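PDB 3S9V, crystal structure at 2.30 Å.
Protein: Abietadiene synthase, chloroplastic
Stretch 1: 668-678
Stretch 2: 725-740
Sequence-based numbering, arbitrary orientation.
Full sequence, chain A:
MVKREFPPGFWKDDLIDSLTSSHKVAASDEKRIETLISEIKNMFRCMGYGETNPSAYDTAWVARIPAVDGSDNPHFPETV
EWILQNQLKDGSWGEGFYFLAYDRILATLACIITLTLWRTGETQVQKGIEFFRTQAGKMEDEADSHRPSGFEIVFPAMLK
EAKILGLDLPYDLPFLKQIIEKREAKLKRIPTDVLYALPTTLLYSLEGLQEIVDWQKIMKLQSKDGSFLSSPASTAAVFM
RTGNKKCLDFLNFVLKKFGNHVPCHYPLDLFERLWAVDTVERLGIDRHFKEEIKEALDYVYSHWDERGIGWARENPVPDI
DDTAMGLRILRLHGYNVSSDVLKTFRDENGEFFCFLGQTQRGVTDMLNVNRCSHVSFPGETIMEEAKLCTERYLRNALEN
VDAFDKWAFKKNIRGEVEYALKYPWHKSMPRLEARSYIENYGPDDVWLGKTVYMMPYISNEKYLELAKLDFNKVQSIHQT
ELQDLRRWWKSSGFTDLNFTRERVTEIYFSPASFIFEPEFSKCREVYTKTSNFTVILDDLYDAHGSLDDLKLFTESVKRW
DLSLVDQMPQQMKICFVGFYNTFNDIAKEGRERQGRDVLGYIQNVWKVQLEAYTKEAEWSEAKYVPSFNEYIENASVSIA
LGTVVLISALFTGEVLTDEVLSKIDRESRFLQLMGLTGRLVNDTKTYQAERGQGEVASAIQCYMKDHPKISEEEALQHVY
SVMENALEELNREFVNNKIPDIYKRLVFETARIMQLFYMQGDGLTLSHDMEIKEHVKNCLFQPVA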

ATOM      1  N   SER A 668      -1.778  -1.282 -30.098  1.00 21.17           N
ATOM      2  CA  SER A 668      -1.972  -0.370 -28.969  1.00 21.39           C
ATOM      3  C   SER A 668      -0.671  -0.009 -28.246  1.00 18.64           C
ATOM      4  O   SER A 668       0.240  -0.829 -28.116  1.00 18.66           O
ATOM      5  CB  SER A 668      -2.959  -0.960 -27.957  1.00 17.52           C
ATOM      6  OG  SER A 668      -2.384  -2.036 -27.228  1.00 16.86           O
ATOM      7  N   ARG A 669      -0.598   1.226 -27.770  1.00 18.47           N
ATOM      8  CA  ARG A 669       0.571   1.706 -27.043  1.00 17.11           C
ATOM      9  C   ARG A 669       0.711   0.905 -25.752  1.00 18.56           C
ATOM     10  O   ARG A 669       1.818   0.608 -25.313  1.00 24.30           O
ATOM     11  CB  ARG A 669       0.402   3.193 -26.718  1.00 15.71           C
ATOM     12  CG  ARG A 669       1.509   3.807 -25.882  1.00 18.44           C
ATOM     13  CD  ARG A 669       2.839   3.847 -26.636  1.00 22.80           C
ATOM     14  NE  ARG A 669       3.869   4.562 -25.883  1.00 24.72           N
ATOM     15  CZ  ARG A 669       5.161   4.580 -26.208  1.00 28.05           C
ATOM     16  NH1 ARG A 669       5.590   3.923 -27.274  1.00 32.64           N
ATOM     17  NH2 ARG A 669       6.031   5.241 -25.457  1.00 31.97           N
ATOM     18  N   PHE A 670      -0.425   0.549 -25.162  1.00 18.45           N
ATOM     19  CA  PHE A 670      -0.473  -0.201 -23.907  1.00 17.95           C
ATOM     20  C   PHE A 670       0.297  -1.520 -23.997  1.00 19.24           C
ATOM     21  O   PHE A 670       1.237  -1.751 -23.234  1.00 18.65           O
ATOM     22  CB  PHE A 670      -1.941  -0.445 -23.531  1.00 15.72           C
ATOM     23  CG  PHE A 670      -2.155  -0.899 -22.111  1.00 20.46           C
ATOM     24  CD1 PHE A 670      -1.228  -0.614 -21.120  1.00 19.32           C
ATOM     25  CD2 PHE A 670      -3.314  -1.593 -21.763  1.00 23.31           C
ATOM     26  CE1 PHE A 670      -1.444  -1.011 -19.800  1.00 21.25           C
ATOM     27  CE2 PHE A 670      -3.540  -1.992 -20.450  1.00 26.37           C
ATOM     28  CZ  PHE A 670      -2.601  -1.699 -19.464  1.00 18.00           C
ATOM     29  N   LEU A 671      -0.085  -2.373 -24.942  1.00 19.26           N
ATOM     30  CA  LEU A 671       0.584  -3.658 -25.114  1.00 19.96           C
ATOM     31  C   LEU A 671       2.045  -3.479 -25.552  1.00 18.55           C
ATOM     32  O   LEU A 671       2.912  -4.254 -25.163  1.00 22.27           O
ATOM     33  CB  LEU A 671      -0.152  -4.504 -26.154  1.00 19.79           C
ATOM     34  CG  LEU A 671       0.161  -6.006 -26.127  1.00 26.13           C
ATOM     35  CD1 LEU A 671      -0.668  -6.664 -25.022  1.00 18.78           C
ATOM     36  CD2 LEU A 671      -0.170  -6.640 -27.472  1.00 18.05           C
ATOM     37  N   GLN A 672       2.307  -2.463 -26.365  1.00 16.14           N
ATOM     38  CA  GLN A 672       3.658  -2.197 -26.840  1.00 17.08           C
ATOM     39  C   GLN A 672       4.601  -1.861 -25.689  1.00 14.63           C
ATOM     40  O   GLN A 672       5.735  -2.342 -25.647  1.00 12.37           O
ATOM     41  CB  GLN A 672       3.644  -1.058 -27.871  1.00 17.54           C
ATOM     42  CG  GLN A 672       2.841  -1.397 -29.127  1.00 22.79           C
ATOM     43  CD  GLN A 672       2.710  -0.237 -30.104  1.00 26.61           C
ATOM     44  OE1 GLN A 672       2.750   0.928 -29.714  1.00 35.48           O
ATOM     45  NE2 GLN A 672       2.528  -0.557 -31.382  1.00 31.25           N
ATOM     46  N   LEU A 673       4.127  -1.049 -24.750  1.00 14.23           N
ATOM     47  CA  LEU A 673       4.934  -0.666 -23.599  1.00 17.67           C
ATOM     48  C   LEU A 673       5.242  -1.866 -22.704  1.00 20.34           C
ATOM     49  O   LEU A 673       6.332  -1.972 -22.137  1.00 22.34           O
ATOM     50  CB  LEU A 673       4.215   0.414 -22.793  1.00 17.26           C
ATOM     51  CG  LEU A 673       4.340   1.846 -23.323  1.00 17.16           C
ATOM     52  CD1 LEU A 673       3.377   2.750 -22.577  1.00 17.36           C
ATOM     53  CD2 LEU A 673       5.763   2.333 -23.150  1.00 11.98           C
ATOM     54  N   MET A 674       4.268  -2.759 -22.577  1.00 20.91           N
ATOM     55  CA  MET A 674       4.417  -3.957 -21.764  1.00 22.58           C
ATOM     56  C   MET A 674       5.558  -4.760 -22.353  1.00 21.23           C
ATOM     57  O   MET A 674       6.477  -5.174 -21.646  1.00 21.77           O
ATOM     58  CB  MET A 674       3.124  -4.790 -21.793  1.00 23.89           C
ATOM     59  CG  MET A 674       3.257  -6.180 -21.174  1.00 15.88           C
ATOM     60  SD  MET A 674       1.915  -7.312 -21.658  1.00  9.60           S
ATOM     61  CE  MET A 674       2.395  -7.598 -23.342  1.00 13.66           C
ATOM     62  N   GLY A 675       5.487  -4.976 -23.662  1.00 21.55           N
ATOM     63  CA  GLY A 675       6.528  -5.720 -24.347  1.00 19.18           C
ATOM     64  C   GLY A 675       7.875  -5.032 -24.233  1.00 18.97           C
ATOM     65  O   GLY A 675       8.896  -5.684 -24.005  1.00 19.61           O
ATOM     66  N   LEU A 676       7.885  -3.710 -24.388  1.00 16.04           N
ATOM     67  CA  LEU A 676       9.130  -2.955 -24.297  1.00 19.96           C
ATOM     68  C   LEU A 676       9.776  -3.108 -22.928  1.00 18.75           C
ATOM     69  O   LEU A 676      10.947  -3.469 -22.839  1.00 24.33           O
ATOM     70  CB  LEU A 676       8.899  -1.465 -24.600  1.00 14.76           C
ATOM     71  CG  LEU A 676      10.116  -0.534 -24.491  1.00 22.09           C
ATOM     72  CD1 LEU A 676      11.195  -1.011 -25.446  1.00 17.33           C
ATOM     73  CD2 LEU A 676       9.715   0.922 -24.820  1.00 13.16           C
ATOM     74  N   THR A 677       9.027  -2.846 -21.862  1.00 18.54           N
ATOM     75  CA  THR A 677       9.602  -2.969 -20.524  1.00 23.42           C
ATOM     76  C   THR A 677      10.079  -4.390 -20.215  1.00 22.57           C
ATOM     77  O   THR A 677      11.107  -4.575 -19.555  1.00 20.53           O
ATOM     78  CB  THR A 677       8.616  -2.528 -19.408  1.00 22.14           C
ATOM     79  OG1 THR A 677       7.462  -3.379 -19.410  1.00 21.45           O
ATOM     80  CG2 THR A 677       8.199  -1.076 -19.609  1.00 26.48           C
ATOM     81  N   GLY A 678       9.338  -5.389 -20.685  1.00 21.79           N
ATOM     82  CA  GLY A 678       9.726  -6.764 -20.428  1.00 19.74           C
ATOM     83  C   GLY A 678      11.044  -7.064 -21.111  1.00 22.82           C
ATOM     84  O   GLY A 678      11.960  -7.639 -20.516  1.00 27.90           O
TER
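Stretch 2 725-740: NALEELNREFVNNKIP

The strongest link between the two stretches is a bidentate salt bridge: R669 NE donates to E729 OE1 at 2.6 Å and R669 NH2 to E729 OE2 at 2.7 Å, with the carboxylate lying near the guanidinium plane, so that both N-H groups point almost straight at their acceptors. A second polar link runs through water 1, which accepts from F670 N at 2.7 Å and donates to E733 OE1 at 3.3 Å. It thereby satisfies an amide in the first turn of its helix, where no preceding carbonyl is available. The same E733 OE1 accepts from N737 ND2 at 2.7 Å, tying the residue that leaves helical geometry back to the last turns of its own helix.

Stretch 2 is helical from 725 to 736 and then extends through N737 to P740. Its helix runs roughly antiparallel to helix 669-678, with a signed crossing angle of -148° and a closest axial approach of 9.4 Å. The CA atoms of F670 and E733 lie 6.2 Å apart, and those of L673 and L730 6.3 Å.

Packing is reciprocal. L673 enters the hole formed by A726, E729, L730 and E733, its CD1 resting 3.3 Å from E729 CG, while L730 fills the hole among F670, L673, M674 and T677. The F670 ring packs against the C-terminal part of stretch 2: L730 CD1 meets its edge, 3.5 Å from F670 CE1, N737 ND2 lies over one face, 4.1 Å from F670 CG, and I739 CD1 reaches to 4.1 Å from F670 CD2, extending the contact beyond the helix. Toward the other end, A726 CB packs 3.6 Å from T677 CG2 and 4.2 Å from L676 CD2, and L727 CD2 approaches T677 CG2 at 3.9 Å.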

ATOM      1  N   ASN A 725      11.153   5.236 -17.850  1.00 27.64           N
ATOM      2  CA  ASN A 725      10.194   6.174 -18.416  1.00 28.11           C
ATOM      3  C   ASN A 725       9.039   5.386 -19.009  1.00 25.83           C
ATOM      4  O   ASN A 725       7.890   5.818 -18.949  1.00 25.22           O
ATOM      5  CB  ASN A 725      10.849   7.051 -19.484  1.00 34.71           C
ATOM      6  CG  ASN A 725      11.941   7.942 -18.913  1.00 46.52           C
ATOM      7  OD1 ASN A 725      11.753   8.588 -17.878  1.00 44.77           O
ATOM      8  ND2 ASN A 725      13.083   7.991 -19.594  1.00 52.79           N
ATOM      9  N   ALA A 726       9.352   4.213 -19.555  1.00 24.87           N
ATOM     10  CA  ALA A 726       8.344   3.342 -20.150  1.00 22.95           C
ATOM     11  C   ALA A 726       7.404   2.798 -19.082  1.00 24.44           C
ATOM     12  O   ALA A 726       6.199   2.663 -19.315  1.00 25.59           O
ATOM     13  CB  ALA A 726       9.017   2.190 -20.882  1.00 17.33           C
ATOM     14  N   LEU A 727       7.954   2.475 -17.913  1.00 23.32           N
ATOM     15  CA  LEU A 727       7.142   1.949 -16.817  1.00 26.52           C
ATOM     16  C   LEU A 727       6.235   3.055 -16.294  1.00 27.75           C
ATOM     17  O   LEU A 727       5.103   2.811 -15.859  1.00 27.53           O
ATOM     18  CB  LEU A 727       8.033   1.429 -15.680  1.00 22.69           C
ATOM     19  CG  LEU A 727       8.636   0.032 -15.830  1.00 29.77           C
ATOM     20  CD1 LEU A 727       9.698  -0.198 -14.760  1.00 22.62           C
ATOM     21  CD2 LEU A 727       7.525  -1.008 -15.733  1.00 20.18           C
ATOM     22  N   GLU A 728       6.748   4.276 -16.341  1.00 28.04           N
ATOM     23  CA  GLU A 728       5.997   5.432 -15.879  1.00 30.20           C
ATOM     24  C   GLU A 728       4.839   5.667 -16.847  1.00 27.22           C
ATOM     25  O   GLU A 728       3.716   5.943 -16.428  1.00 27.43           O
ATOM     26  CB  GLU A 728       6.928   6.641 -15.824  1.00 37.40           C
ATOM     27  CG  GLU A 728       6.470   7.757 -14.916  1.00 50.33           C
ATOM     28  CD  GLU A 728       7.633   8.597 -14.415  1.00 57.43           C
ATOM     29  OE1 GLU A 728       8.445   9.057 -15.248  1.00 58.26           O
ATOM     30  OE2 GLU A 728       7.733   8.798 -13.185  1.00 61.56           O
ATOM     31  N   GLU A 729       5.110   5.540 -18.141  1.00 23.41           N
ATOM     32  CA  GLU A 729       4.073   5.716 -19.144  1.00 21.52           C
ATOM     33  C   GLU A 729       3.066   4.571 -19.017  1.00 22.04           C
ATOM     34  O   GLU A 729       1.859   4.761 -19.208  1.00 22.99           O
ATOM     35  CB  GLU A 729       4.672   5.744 -20.563  1.00 18.45           C
ATOM     36  CG  GLU A 729       3.597   5.954 -21.638  1.00 38.02           C
ATOM     37  CD  GLU A 729       4.136   6.260 -23.036  1.00 47.38           C
ATOM     38  OE1 GLU A 729       3.314   6.269 -23.983  1.00 44.84           O
ATOM     39  OE2 GLU A 729       5.356   6.497 -23.191  1.00 49.27           O
ATOM     40  N   LEU A 730       3.565   3.384 -18.680  1.00 22.38           N
ATOM     41  CA  LEU A 730       2.705   2.210 -18.512  1.00 21.51           C
ATOM     42  C   LEU A 730       1.743   2.416 -17.336  1.00 23.33           C
ATOM     43  O   LEU A 730       0.605   1.941 -17.373  1.00 26.07           O
ATOM     44  CB  LEU A 730       3.558   0.954 -18.287  1.00 19.94           C
ATOM     45  CG  LEU A 730       2.802  -0.371 -18.252  1.00 18.29           C
ATOM     46  CD1 LEU A 730       2.062  -0.566 -19.576  1.00 23.80           C
ATOM     47  CD2 LEU A 730       3.771  -1.510 -18.012  1.00 19.32           C
ATOM     48  N   ASN A 731       2.187   3.122 -16.295  1.00 19.30           N
ATOM     49  CA  ASN A 731       1.304   3.386 -15.163  1.00 20.63           C
ATOM     50  C   ASN A 731       0.112   4.199 -15.645  1.00 22.42           C
ATOM     51  O   ASN A 731      -1.039   3.869 -15.357  1.00 21.63           O
ATOM     52  CB  ASN A 731       1.992   4.211 -14.067  1.00 23.75           C
ATOM     53  CG  ASN A 731       2.903   3.392 -13.192  1.00 29.42           C
ATOM     54  OD1 ASN A 731       2.654   2.208 -12.942  1.00 28.02           O
ATOM     55  ND2 ASN A 731       3.956   4.029 -12.687  1.00 25.70           N
ATOM     56  N   ARG A 732       0.395   5.272 -16.380  1.00 20.31           N
ATOM     57  CA  ARG A 732      -0.670   6.135 -16.854  1.00 22.20           C
ATOM     58  C   ARG A 732      -1.656   5.368 -17.705  1.00 21.99           C
ATOM     59  O   ARG A 732      -2.856   5.603 -17.620  1.00 20.55           O
ATOM     60  CB  ARG A 732      -0.117   7.326 -17.643  1.00 25.04           C
ATOM     61  CG  ARG A 732      -1.174   8.401 -17.922  1.00 27.49           C
ATOM     62  CD  ARG A 732      -0.561   9.643 -18.545  1.00 32.07           C
ATOM     63  NE  ARG A 732       0.208   9.326 -19.745  1.00 36.83           N
ATOM     64  CZ  ARG A 732       0.973  10.195 -20.399  1.00 39.00           C
ATOM     65  NH1 ARG A 732       1.637   9.811 -21.480  1.00 34.00           N
ATOM     66  NH2 ARG A 732       1.077  11.446 -19.973  1.00 43.25           N
ATOM     67  N   GLU A 733      -1.155   4.453 -18.530  1.00 23.94           N
ATOM     68  CA  GLU A 733      -2.045   3.661 -19.374  1.00 25.85           C
ATOM     69  C   GLU A 733      -2.919   2.769 -18.495  1.00 26.24           C
ATOM     70  O   GLU A 733      -4.141   2.750 -18.638  1.00 27.99           O
ATOM     71  CB  GLU A 733      -1.245   2.791 -20.345  1.00 22.68           C
ATOM     72  CG  GLU A 733      -0.357   3.558 -21.299  1.00 34.12           C
ATOM     73  CD  GLU A 733      -1.137   4.445 -22.237  1.00 47.57           C
ATOM     74  OE1 GLU A 733      -2.033   3.926 -22.939  1.00 51.36           O
ATOM     75  OE2 GLU A 733      -0.849   5.660 -22.277  1.00 56.86           O
ATOM     76  N   PHE A 734      -2.280   2.044 -17.580  1.00 25.05           N
ATOM     77  CA  PHE A 734      -2.975   1.144 -16.674  1.00 22.27           C
ATOM     78  C   PHE A 734      -4.062   1.860 -15.894  1.00 25.13           C
ATOM     79  O   PHE A 734      -5.140   1.316 -15.660  1.00 24.52           O
ATOM     80  CB  PHE A 734      -1.976   0.520 -15.694  1.00 22.38           C
ATOM     81  CG  PHE A 734      -2.620  -0.311 -14.612  1.00 26.06           C
ATOM     82  CD1 PHE A 734      -3.270  -1.506 -14.921  1.00 21.81           C
ATOM     83  CD2 PHE A 734      -2.565   0.095 -13.282  1.00 26.66           C
ATOM     84  CE1 PHE A 734      -3.856  -2.287 -13.918  1.00 17.20           C
ATOM     85  CE2 PHE A 734      -3.149  -0.678 -12.268  1.00 27.04           C
ATOM     86  CZ  PHE A 734      -3.794  -1.869 -12.586  1.00 22.83           C
ATOM     87  N   VAL A 735      -3.775   3.089 -15.491  1.00 27.96           N
ATOM     88  CA  VAL A 735      -4.730   3.856 -14.711  1.00 26.22           C
ATOM     89  C   VAL A 735      -5.769   4.627 -15.508  1.00 25.27           C
ATOM     90  O   VAL A 735      -6.950   4.559 -15.198  1.00 28.36           O
ATOM     91  CB  VAL A 735      -4.007   4.856 -13.770  1.00 24.18           C
ATOM     92  CG1 VAL A 735      -5.015   5.776 -13.112  1.00 14.71           C
ATOM     93  CG2 VAL A 735      -3.235   4.100 -12.701  1.00 23.65           C
ATOM     94  N   ASN A 736      -5.346   5.351 -16.536  1.00 26.75           N
ATOM     95  CA  ASN A 736      -6.291   6.167 -17.296  1.00 31.60           C
ATOM     96  C   ASN A 736      -7.064   5.565 -18.469  1.00 35.78           C
ATOM     97  O   ASN A 736      -8.135   6.074 -18.825  1.00 37.74           O
ATOM     98  CB  ASN A 736      -5.603   7.458 -17.752  1.00 26.16           C
ATOM     99  CG  ASN A 736      -5.166   8.329 -16.577  1.00 31.79           C
ATOM    100  OD1 ASN A 736      -5.672   8.188 -15.463  1.00 30.73           O
ATOM    101  ND2 ASN A 736      -4.234   9.241 -16.828  1.00 31.63           N
ATOM    102  N   ASN A 737      -6.557   4.495 -19.071  1.00 35.58           N
ATOM    103  CA  ASN A 737      -7.268   3.901 -20.202  1.00 38.18           C
ATOM    104  C   ASN A 737      -8.597   3.280 -19.787  1.00 39.51           C
ATOM    105  O   ASN A 737      -8.669   2.534 -18.807  1.00 39.97           O
ATOM    106  CB  ASN A 737      -6.396   2.850 -20.906  1.00 39.93           C
ATOM    107  CG  ASN A 737      -5.152   3.453 -21.548  1.00 33.28           C
ATOM    108  OD1 ASN A 737      -5.048   4.667 -21.714  1.00 39.36           O
ATOM    109  ND2 ASN A 737      -4.209   2.599 -21.922  1.00 38.12           N
ATOM    110  N   LYS A 738      -9.649   3.598 -20.536  1.00 41.52           N
ATOM    111  CA  LYS A 738     -10.986   3.080 -20.260  1.00 43.18           C
ATOM    112  C   LYS A 738     -11.111   1.687 -20.858  1.00 42.32           C
ATOM    113  O   LYS A 738     -11.658   1.508 -21.942  1.00 42.30           O
ATOM    114  CB  LYS A 738     -12.037   4.017 -20.857  1.00 47.64           C
ATOM    115  CG  LYS A 738     -11.946   5.433 -20.312  1.00 56.91           C
ATOM    116  CD  LYS A 738     -12.918   6.381 -20.999  1.00 68.03           C
ATOM    117  CE  LYS A 738     -12.745   7.804 -20.478  1.00 71.33           C
ATOM    118  NZ  LYS A 738     -13.665   8.762 -21.144  1.00 72.22           N
ATOM    119  N   ILE A 739     -10.592   0.704 -20.129  1.00 41.49           N
ATOM    120  CA  ILE A 739     -10.589  -0.692 -20.550  1.00 36.13           C
ATOM    121  C   ILE A 739     -11.058  -1.563 -19.391  1.00 32.85           C
ATOM    122  O   ILE A 739     -10.760  -1.272 -18.236  1.00 35.41           O
ATOM    123  CB  ILE A 739      -9.164  -1.116 -20.927  1.00 36.92           C
ATOM    124  CG1 ILE A 739      -8.622  -0.174 -22.003  1.00 38.52           C
ATOM    125  CG2 ILE A 739      -9.145  -2.567 -21.369  1.00 34.39           C
ATOM    126  CD1 ILE A 739      -7.137  -0.323 -22.255  1.00 39.29           C
ATOM    127  N   PRO A 740     -11.799  -2.645 -19.678  1.00 29.90           N
ATOM    128  CA  PRO A 740     -12.253  -3.494 -18.568  1.00 29.13           C
ATOM    129  C   PRO A 740     -11.061  -3.900 -17.695  1.00 30.06           C
ATOM    130  O   PRO A 740     -10.004  -4.279 -18.199  1.00 28.29           O
ATOM    131  CB  PRO A 740     -12.904  -4.678 -19.281  1.00 29.90           C
ATOM    132  CG  PRO A 740     -13.440  -4.056 -20.532  1.00 33.97           C
ATOM    133  CD  PRO A 740     -12.308  -3.139 -20.969  1.00 26.21           C
TER
HETATM  134  O   HOH W   1      -2.546   2.142 -25.632  1.00 33.21           O